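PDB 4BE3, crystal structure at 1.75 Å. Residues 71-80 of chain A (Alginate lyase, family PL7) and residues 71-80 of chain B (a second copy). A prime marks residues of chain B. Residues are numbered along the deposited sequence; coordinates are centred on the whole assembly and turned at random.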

# COMPACT_ATOMS: atom_id res chain seq x y z
N LYS A 71 -7.25 7.21 1.10
CA LYS A 71 -7.98 6.35 0.12
C LYS A 71 -7.33 4.99 -0.07
O LYS A 71 -8.03 3.99 -0.21
CB LYS A 71 -7.88 7.11 -1.22
CG LYS A 71 -8.78 8.32 -1.26
CD LYS A 71 -8.62 9.00 -2.64
CE LYS A 71 -9.55 10.20 -2.65
NZ LYS A 71 -9.42 10.92 -4.00
N LYS A 72 -5.99 4.95 -0.08
CA LYS A 72 -5.31 3.67 -0.34
C LYS A 72 -5.06 2.91 0.97
O LYS A 72 -4.38 3.46 1.82
CB LYS A 72 -3.97 3.98 -0.98
CG LYS A 72 -3.39 2.64 -1.70
CD LYS A 72 -2.24 3.04 -2.62
CE LYS A 72 -1.88 1.94 -3.62
NZ LYS A 72 -1.19 0.99 -2.68
N HIS A 73 -5.61 1.71 1.12
CA HIS A 73 -5.57 1.05 2.41
C HIS A 73 -4.33 0.18 2.49
O HIS A 73 -3.66 -0.05 1.42
CB HIS A 73 -6.82 0.25 2.52
CG HIS A 73 -8.06 1.08 2.49
ND1 HIS A 73 -9.31 0.50 2.37
CD2 HIS A 73 -8.26 2.43 2.52
CE1 HIS A 73 -10.25 1.48 2.39
NE2 HIS A 73 -9.62 2.65 2.51
N TRP A 74 -4.01 -0.41 3.63
CA TRP A 74 -2.83 -1.21 3.78
C TRP A 74 -3.00 -2.07 5.00
O TRP A 74 -3.84 -1.82 5.83
CB TRP A 74 -1.55 -0.34 3.89
CG TRP A 74 -1.81 0.88 4.79
CD1 TRP A 74 -2.40 2.10 4.48
CD2 TRP A 74 -1.45 0.95 6.20
NE1 TRP A 74 -2.39 2.93 5.61
CE2 TRP A 74 -1.83 2.28 6.66
CE3 TRP A 74 -0.79 0.06 7.09
CZ2 TRP A 74 -1.69 2.69 7.97
CZ3 TRP A 74 -0.63 0.49 8.44
CH2 TRP A 74 -1.07 1.81 8.85
N ILE A 75 -2.29 -3.20 5.03
CA ILE A 75 -2.24 -4.05 6.23
C ILE A 75 -0.95 -3.69 6.97
O ILE A 75 0.02 -3.10 6.47
CB ILE A 75 -2.30 -5.56 5.86
CG1 ILE A 75 -1.06 -5.99 4.95
CG2 ILE A 75 -3.58 -5.86 5.13
CD1 ILE A 75 -1.02 -7.56 4.84
N PRO A 76 -0.94 -3.95 8.32
CA PRO A 76 0.23 -3.51 9.10
C PRO A 76 1.53 -4.08 8.57
O PRO A 76 2.54 -3.39 8.62
CB PRO A 76 -0.08 -4.04 10.53
CG PRO A 76 -1.70 -3.87 10.54
CD PRO A 76 -2.04 -4.56 9.15
N GLU A 77 1.51 -5.33 8.06
CA GLU A 77 2.74 -5.87 7.55
C GLU A 77 3.32 -5.07 6.44
O GLU A 77 4.57 -5.13 6.25
CB GLU A 77 2.42 -7.28 6.96
CG GLU A 77 2.11 -8.31 8.08
CD GLU A 77 0.63 -8.43 8.44
OE1 GLU A 77 -0.19 -7.47 8.33
OE2 GLU A 77 0.23 -9.55 8.90
N THR A 78 2.49 -4.43 5.60
CA THR A 78 3.13 -3.68 4.51
C THR A 78 3.35 -2.25 4.93
O THR A 78 4.13 -1.57 4.33
CB THR A 78 2.28 -3.68 3.18
OG1 THR A 78 1.00 -3.14 3.48
CG2 THR A 78 2.08 -5.18 2.84
N GLY A 79 2.58 -1.75 5.88
CA GLY A 79 3.08 -0.47 6.55
C GLY A 79 2.63 0.79 5.95
O GLY A 79 1.86 0.82 4.94
N GLY A 80 3.02 1.90 6.64
CA GLY A 80 2.61 3.19 6.15
C GLY A 80 3.10 4.21 7.21
O GLY A 80 3.33 3.81 8.37
N LYS B 71 9.30 -1.03 -3.98
CA LYS B 71 9.69 -1.19 -2.56
C LYS B 71 8.46 -1.37 -1.66
O LYS B 71 8.54 -2.08 -0.65
CB LYS B 71 10.39 0.09 -2.12
CG LYS B 71 11.78 0.24 -2.84
CD LYS B 71 12.35 1.67 -2.37
CE LYS B 71 13.76 1.88 -2.94
NZ LYS B 71 14.25 3.31 -2.53
N LYS B 72 7.38 -0.71 -2.01
CA LYS B 72 6.20 -0.74 -1.05
C LYS B 72 5.22 -1.85 -1.47
O LYS B 72 4.68 -1.76 -2.58
CB LYS B 72 5.42 0.60 -1.09
CG LYS B 72 4.33 0.69 0.06
CD LYS B 72 3.92 2.14 0.19
CE LYS B 72 3.17 2.48 1.55
NZ LYS B 72 1.86 1.79 1.41
N HIS B 73 5.05 -2.87 -0.65
CA HIS B 73 4.29 -4.03 -1.11
C HIS B 73 2.84 -3.89 -0.80
O HIS B 73 2.46 -2.92 -0.09
CB HIS B 73 4.82 -5.20 -0.37
CG HIS B 73 6.29 -5.43 -0.58
ND1 HIS B 73 7.01 -6.24 0.25
CD2 HIS B 73 7.18 -4.87 -1.45
CE1 HIS B 73 8.29 -6.29 -0.20
NE2 HIS B 73 8.40 -5.42 -1.20
N TRP B 74 2.01 -4.83 -1.27
CA TRP B 74 0.56 -4.68 -1.13
C TRP B 74 -0.09 -6.02 -1.30
O TRP B 74 0.51 -6.89 -1.92
CB TRP B 74 -0.02 -3.67 -2.15
CG TRP B 74 0.59 -3.79 -3.55
CD1 TRP B 74 1.81 -3.28 -4.01
CD2 TRP B 74 0.04 -4.57 -4.61
NE1 TRP B 74 1.97 -3.64 -5.37
CE2 TRP B 74 0.97 -4.44 -5.76
CE3 TRP B 74 -1.12 -5.38 -4.77
CZ2 TRP B 74 0.72 -5.05 -7.02
CZ3 TRP B 74 -1.35 -5.98 -6.06
CH2 TRP B 74 -0.42 -5.86 -7.13
N ILE B 75 -1.29 -6.20 -0.76
CA ILE B 75 -2.02 -7.41 -1.03
C ILE B 75 -3.03 -7.08 -2.14
O ILE B 75 -3.38 -5.94 -2.39
CB ILE B 75 -2.72 -7.94 0.28
CG1 ILE B 75 -3.76 -6.89 0.86
CG2 ILE B 75 -1.65 -8.37 1.32
CD1 ILE B 75 -4.65 -7.66 1.96
N PRO B 76 -3.51 -8.15 -2.86
CA PRO B 76 -4.39 -7.84 -3.96
C PRO B 76 -5.67 -7.07 -3.54
O PRO B 76 -6.12 -6.21 -4.30
CB PRO B 76 -4.71 -9.26 -4.57
CG PRO B 76 -3.50 -10.09 -4.19
CD PRO B 76 -3.20 -9.59 -2.71
N GLU B 77 -6.20 -7.36 -2.32
CA GLU B 77 -7.38 -6.61 -1.86
C GLU B 77 -7.17 -5.12 -1.85
O GLU B 77 -8.10 -4.40 -2.00
CB GLU B 77 -7.70 -7.07 -0.44
CG GLU B 77 -8.32 -8.44 -0.43
CD GLU B 77 -7.30 -9.59 -0.27
OE1 GLU B 77 -6.09 -9.50 -0.64
OE2 GLU B 77 -7.74 -10.60 0.34
N THR B 78 -5.94 -4.66 -1.57
CA THR B 78 -5.78 -3.25 -1.48
C THR B 78 -5.30 -2.69 -2.84
O THR B 78 -5.45 -1.49 -3.11
CB THR B 78 -4.76 -2.81 -0.37
OG1 THR B 78 -3.48 -3.36 -0.60
CG2 THR B 78 -5.30 -3.33 1.04
N GLY B 79 -4.58 -3.52 -3.59
CA GLY B 79 -4.47 -3.14 -5.00
C GLY B 79 -3.27 -2.33 -5.36
O GLY B 79 -2.35 -1.97 -4.49
N GLY B 80 -3.19 -2.03 -6.68
CA GLY B 80 -2.05 -1.21 -7.15
C GLY B 80 -2.13 -1.21 -8.72
O GLY B 80 -2.82 -2.11 -9.29
O HOH W 1 0.00 -0.48 -4.52
O HOH W 2 -1.34 2.96 1.39
O HOH W 3 -6.76 0.20 -1.08
O HOH W 4 5.63 -2.69 2.16
O HOH W 5 1.75 -0.49 2.62
O HOH W 6 0.73 2.86 3.36

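Two copies of one loop can pair without a single direct hydrogen bond between them, relying on packing and on ordered water, and this contact in a family PL7 alginate lyase is a clear example. Thr78 and Lys72, with their counterparts, cover the most surface. Thr78 points toward the other chain, and its CB lies 3.4 Å from His73′ O, while its methyl CG2 sits 4.1 Å from Trp74′ N; a small branched side chain fits close against the backbone there. The loop that presents it is tied internally, Thr78 N and Gly79 N both donating to Ile75 O (2.9 and 3.0 Å). Water completes the pairing: water 4 donates to Thr78 O and accepts from His73′ N, each at 2.9 Å, and water 3 repeats the bridge between Thr78′ O and His73 N.

Lys72 leaves its backbone sideways, but its long chain, extended through chi3, brings the amine nearer the partner. Its NZ remains 3.7 Å from Gly79′ O, and water 1 spans the gap, accepting from Lys72 NZ (2.6 Å) and donating to Gly79′ O (2.8 Å). Waters 5 and 6 likewise link Lys72′ NZ to Gly79 O. Buried Ile75 adds the apolar element, its CD1 meeting Ile75′ CG2 at 3.7 Å. Gly79 suits its turn because a CB would jam against the preceding carbonyl.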